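PDB 4MEA: predicted protein from Acinetobacter sp. RUH2624, which probably hydrolyses epoxides to vicinal diols, being a secreted Cif-type epoxide hydrolase of the alpha/beta hydrolase fold and a proposed virulence factor. Local coordinates for residues 108-120 and 138-150. Numbering follows the deposited sequence.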
loop_
_atom_site.group_PDB
_atom_site.type_symbol
_atom_site.label_atom_id
_atom_site.label_comp_id
_atom_site.label_asym_id
_atom_site.label_seq_id
_atom_site.Cartn_x
_atom_site.Cartn_y
_atom_site.Cartn_z
ATOM N N ALA A 108 6.392 -11.447 -16.710
ATOM C CA ALA A 108 5.776 -12.706 -17.134
ATOM C C ALA A 108 6.528 -13.395 -18.283
ATOM O O ALA A 108 6.806 -14.594 -18.228
ATOM C CB ALA A 108 4.331 -12.459 -17.532
ATOM N N GLU A 109 6.838 -12.651 -19.336
ATOM C CA GLU A 109 7.538 -13.245 -20.478
ATOM C C GLU A 109 8.871 -13.863 -20.075
ATOM O O GLU A 109 9.190 -14.986 -20.473
ATOM C CB GLU A 109 7.763 -12.216 -21.589
ATOM C CG GLU A 109 6.493 -11.794 -22.317
ATOM C CD GLU A 109 5.979 -12.847 -23.281
ATOM O OE1 GLU A 109 6.564 -13.954 -23.343
ATOM O OE2 GLU A 109 4.987 -12.557 -23.986
ATOM N N ASN A 110 9.656 -13.126 -19.292
ATOM C CA ASN A 110 10.957 -13.630 -18.867
ATOM C C ASN A 110 10.880 -14.850 -17.940
ATOM O O ASN A 110 11.564 -15.842 -18.159
ATOM C CB ASN A 110 11.805 -12.530 -18.223
ATOM C CG ASN A 110 13.293 -12.836 -18.304
ATOM O OD1 ASN A 110 13.753 -13.427 -19.278
ATOM N ND2 ASN A 110 14.046 -12.443 -17.282
ATOM N N THR A 111 10.053 -14.773 -16.901
ATOM C CA THR A 111 9.900 -15.901 -15.980
ATOM C C THR A 111 9.284 -17.100 -16.706
ATOM O O THR A 111 9.619 -18.251 -16.421
ATOM C CB THR A 111 9.023 -15.515 -14.757
ATOM O OG1 THR A 111 7.747 -15.051 -15.215
ATOM C CG2 THR A 111 9.688 -14.400 -13.957
ATOM N N SER A 112 8.375 -16.833 -17.639
ATOM C CA SER A 112 7.800 -17.916 -18.443
ATOM C C SER A 112 8.873 -18.611 -19.287
ATOM O O SER A 112 8.865 -19.843 -19.454
ATOM C CB SER A 112 6.684 -17.386 -19.344
ATOM O OG SER A 112 5.463 -17.241 -18.631
ATOM N N LYS A 113 9.791 -17.820 -19.833
ATOM C CA LYS A 113 10.874 -18.379 -20.641
ATOM C C LYS A 113 11.798 -19.252 -19.788
ATOM O O LYS A 113 12.195 -20.344 -20.198
ATOM C CB LYS A 113 11.688 -17.279 -21.330
ATOM C CG LYS A 113 12.658 -17.833 -22.386
ATOM C CD LYS A 113 13.579 -16.772 -22.972
ATOM C CE LYS A 113 14.945 -16.784 -22.286
ATOM N NZ LYS A 113 15.937 -15.867 -22.932
ATOM N N ILE A 114 12.144 -18.763 -18.602
ATOM C CA ILE A 114 13.004 -19.515 -17.698
ATOM C C ILE A 114 12.325 -20.808 -17.247
ATOM O O ILE A 114 12.938 -21.876 -17.243
ATOM C CB ILE A 114 13.410 -18.663 -16.471
ATOM C CG1 ILE A 114 14.359 -17.534 -16.901
ATOM C CG2 ILE A 114 14.038 -19.552 -15.383
ATOM C CD1 ILE A 114 14.365 -16.336 -15.963
ATOM N N LEU A 115 11.048 -20.713 -16.892
ATOM C CA LEU A 115 10.301 -21.874 -16.423
ATOM C C LEU A 115 10.085 -22.947 -17.492
ATOM O O LEU A 115 10.292 -24.126 -17.230
ATOM C CB LEU A 115 8.954 -21.440 -15.836
ATOM C CG LEU A 115 9.038 -20.849 -14.427
ATOM C CD1 LEU A 115 7.731 -20.142 -14.048
ATOM C CD2 LEU A 115 9.397 -21.933 -13.412
ATOM N N ILE A 116 9.662 -22.549 -18.688
ATOM C CA ILE A 116 9.327 -23.533 -19.720
ATOM C C ILE A 116 10.535 -24.407 -20.074
ATOM O O ILE A 116 10.401 -25.612 -20.283
ATOM C CB ILE A 116 8.725 -22.872 -20.988
ATOM C CG1 ILE A 116 8.147 -23.935 -21.930
ATOM C CG2 ILE A 116 9.763 -22.007 -21.704
ATOM C CD1 ILE A 116 7.094 -24.809 -21.290
ATOM N N GLY A 117 11.717 -23.802 -20.103
ATOM C CA GLY A 117 12.932 -24.532 -20.408
ATOM C C GLY A 117 13.185 -25.656 -19.421
ATOM O O GLY A 117 13.564 -26.762 -19.809
ATOM N N ALA A 118 12.973 -25.373 -18.141
ATOM C CA ALA A 118 13.225 -26.357 -17.093
ATOM C C ALA A 118 12.148 -27.424 -17.115
ATOM O O ALA A 118 12.434 -28.615 -17.001
ATOM C CB ALA A 118 13.274 -25.674 -15.723
ATOM N N ILE A 119 10.903 -26.985 -17.270
ATOM C CA ILE A 119 9.771 -27.897 -17.313
ATOM C C ILE A 119 9.926 -28.933 -18.431
ATOM O O ILE A 119 9.667 -30.120 -18.228
ATOM C CB ILE A 119 8.444 -27.131 -17.460
ATOM C CG1 ILE A 119 8.146 -26.362 -16.166
ATOM C CG2 ILE A 119 7.314 -28.082 -17.777
ATOM C CD1 ILE A 119 7.013 -25.355 -16.295
ATOM N N LYS A 120 10.375 -28.489 -19.602
ATOM C CA LYS A 120 10.533 -29.403 -20.721
ATOM C C LYS A 120 11.528 -30.503 -20.345
ATOM O O LYS A 120 11.352 -31.664 -20.714
ATOM C CB LYS A 120 10.975 -28.654 -21.983
ATOM C CG LYS A 120 9.864 -27.820 -22.645
ATOM C CD LYS A 120 8.813 -28.711 -23.297
ATOM C CE LYS A 120 7.824 -27.914 -24.147
ATOM N NZ LYS A 120 8.508 -27.068 -25.165
ATOM N N THR A 138 1.309 -14.573 -12.123
ATOM C CA THR A 138 2.045 -13.488 -12.758
ATOM C C THR A 138 3.174 -14.034 -13.631
ATOM O O THR A 138 3.438 -13.525 -14.727
ATOM C CB THR A 138 2.647 -12.549 -11.697
ATOM O OG1 THR A 138 1.608 -11.718 -11.160
ATOM C CG2 THR A 138 3.740 -11.679 -12.308
ATOM N N ALA A 139 3.829 -15.082 -13.142
ATOM C CA ALA A 139 4.984 -15.662 -13.818
ATOM C C ALA A 139 4.630 -16.458 -15.077
ATOM O O ALA A 139 5.475 -16.645 -15.957
ATOM C CB ALA A 139 5.760 -16.555 -12.845
ATOM N N SER A 140 3.385 -16.911 -15.169
ATOM C CA SER A 140 3.076 -18.064 -16.016
ATOM C C SER A 140 2.178 -17.846 -17.226
ATOM O O SER A 140 2.076 -18.744 -18.059
ATOM C CB SER A 140 2.451 -19.188 -15.171
ATOM O OG SER A 140 3.305 -19.574 -14.106
ATOM N N TYR A 141 1.506 -16.707 -17.352
ATOM C CA TYR A 141 0.517 -16.662 -18.434
ATOM C C TYR A 141 1.093 -16.867 -19.846
ATOM O O TYR A 141 0.530 -17.639 -20.629
ATOM C CB TYR A 141 -0.448 -15.462 -18.393
ATOM C CG TYR A 141 -1.532 -15.678 -19.430
ATOM C CD1 TYR A 141 -2.540 -16.614 -19.224
ATOM C CD2 TYR A 141 -1.499 -15.007 -20.652
ATOM C CE1 TYR A 141 -3.523 -16.848 -20.202
ATOM C CE2 TYR A 141 -2.458 -15.232 -21.629
ATOM C CZ TYR A 141 -3.465 -16.151 -21.403
ATOM O OH TYR A 141 -4.410 -16.372 -22.387
ATOM N N PRO A 142 2.201 -16.177 -20.183
ATOM C CA PRO A 142 2.800 -16.409 -21.503
ATOM C C PRO A 142 3.247 -17.856 -21.682
ATOM O O PRO A 142 3.107 -18.384 -22.779
ATOM C CB PRO A 142 4.003 -15.462 -21.516
ATOM C CG PRO A 142 3.576 -14.344 -20.591
ATOM C CD PRO A 142 2.830 -15.038 -19.491
ATOM N N LEU A 143 3.758 -18.486 -20.627
ATOM C CA LEU A 143 4.114 -19.904 -20.697
ATOM C C LEU A 143 2.915 -20.743 -21.137
ATOM O O LEU A 143 2.999 -21.533 -22.090
ATOM C CB LEU A 143 4.646 -20.402 -19.344
ATOM C CG LEU A 143 5.152 -21.850 -19.271
ATOM C CD1 LEU A 143 6.218 -22.001 -18.198
ATOM C CD2 LEU A 143 4.015 -22.835 -19.034
ATOM N N VAL A 144 1.791 -20.570 -20.449
ATOM C CA VAL A 144 0.585 -21.331 -20.757
ATOM C C VAL A 144 -0.003 -20.992 -22.130
ATOM O O VAL A 144 -0.311 -21.889 -22.919
ATOM C CB VAL A 144 -0.491 -21.137 -19.664
ATOM C CG1 VAL A 144 -1.813 -21.774 -20.092
ATOM C CG2 VAL A 144 0.002 -21.725 -18.340
ATOM N N ALA A 145 -0.164 -19.702 -22.406
ATOM C CA ALA A 145 -0.738 -19.247 -23.671
ATOM C C ALA A 145 0.101 -19.657 -24.890
ATOM O O ALA A 145 -0.448 -19.998 -25.932
ATOM C CB ALA A 145 -0.939 -17.738 -23.653
ATOM N N ASN A 146 1.425 -19.619 -24.762
ATOM C CA ASN A 146 2.292 -19.948 -25.889
ATOM C C ASN A 146 2.561 -21.440 -26.060
ATOM O O ASN A 146 3.174 -21.853 -27.046
ATOM C CB ASN A 146 3.624 -19.199 -25.779
ATOM C CG ASN A 146 3.485 -17.731 -26.101
ATOM O OD1 ASN A 146 2.654 -17.348 -26.920
ATOM N ND2 ASN A 146 4.290 -16.897 -25.449
ATOM N N ASN A 147 2.121 -22.245 -25.096
ATOM C CA ASN A 147 2.408 -23.679 -25.121
ATOM C C ASN A 147 1.167 -24.539 -24.958
ATOM O O ASN A 147 1.206 -25.611 -24.348
ATOM C CB ASN A 147 3.454 -24.045 -24.066
ATOM C CG ASN A 147 4.803 -23.415 -24.346
ATOM O OD1 ASN A 147 5.578 -23.932 -25.151
ATOM N ND2 ASN A 147 5.093 -22.289 -23.689
ATOM N N GLN A 148 0.056 -24.072 -25.513
ATOM C CA GLN A 148 -1.178 -24.834 -25.432
ATOM C C GLN A 148 -1.067 -26.091 -26.285
ATOM O O GLN A 148 -0.662 -26.034 -27.448
ATOM C CB GLN A 148 -2.362 -23.967 -25.846
ATOM C CG GLN A 148 -2.554 -22.811 -24.893
ATOM C CD GLN A 148 -3.729 -21.954 -25.251
ATOM O OE1 GLN A 148 -4.877 -22.323 -25.007
ATOM N NE2 GLN A 148 -3.454 -20.793 -25.835
ATOM N N GLY A 149 -1.437 -27.225 -25.699
ATOM C CA GLY A 149 -1.187 -28.513 -26.321
ATOM C C GLY A 149 -0.153 -29.265 -25.502
ATOM O O GLY A 149 -0.446 -30.325 -24.957
ATOM N N TYR A 150 1.059 -28.720 -25.408
ATOM C CA TYR A 150 2.011 -29.238 -24.435
ATOM C C TYR A 150 1.376 -29.109 -23.050
ATOM O O TYR A 150 1.388 -30.053 -22.259
ATOM C CB TYR A 150 3.344 -28.503 -24.493
ATOM C CG TYR A 150 4.326 -28.981 -23.443
ATOM C CD1 TYR A 150 5.104 -30.116 -23.652
ATOM C CD2 TYR A 150 4.464 -28.307 -22.237
ATOM C CE1 TYR A 150 5.996 -30.561 -22.688
ATOM C CE2 TYR A 150 5.347 -28.744 -21.264
ATOM C CZ TYR A 150 6.113 -29.866 -21.494
ATOM O OH TYR A 150 6.991 -30.295 -20.520
#
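Lys120 lies across one face of the Tyr150 ring, its CE 3.5 Å from the ring centroid in a CH-pi contact. Its chain, bent at chi2 and again at chi4, runs past the tyrosine in the opposite direction and leaves NZ over the same face, 4.9 Å from the centroid, as a cation-pi partner. Ile119 CG2 meets the ring at its edge, 3.5 Å from Tyr150 OH, and that hydroxyl is hydrogen-bonded to the carbonyl O of Gly124. The Asn147 amide, close to Ile116 CG1 and CD1, turns its ND2 back to Leu143 O (2.7 Å), a nearly straight bond on a carbonyl lone pair.

Farther along, a polar knot centred on Ser112 sits beside the apolar packing. Ser112 is a knob among Ala139, Ser140, Pro142 and Leu143; its OG donates to Ala139 O (2.7 Å) and accepts from Leu143 N (2.9 Å, N-H...O angle 139°). The hydroxyl thus bridges an i, i+4 pair parted at the kink, where Pro142 has no N-H, and stands in for the missing backbone bond. Leu143 returns the interlock: with CG anti to the backbone N (chi1 -176°), it enters the hole formed by Ser112, Leu115, Ile116 and Ile119, and CD1 meets Ile119 CD1 tip to tip at 3.9 Å.

The axes of helix segments 108-120 and 138-146 cross at -65° and come within 6.7 Å, a closeness that suits the small residues Ala108, Ser112 and Ala139. Both Ile119 and Leu143 touch Tyr130 of strand 128-133, which lies between the two helices in the chain. Helix 136-146 directly follows that strand, consistent with the nucleophile-elbow helix of the alpha/beta hydrolase fold, packed here against the helix preceding the strand.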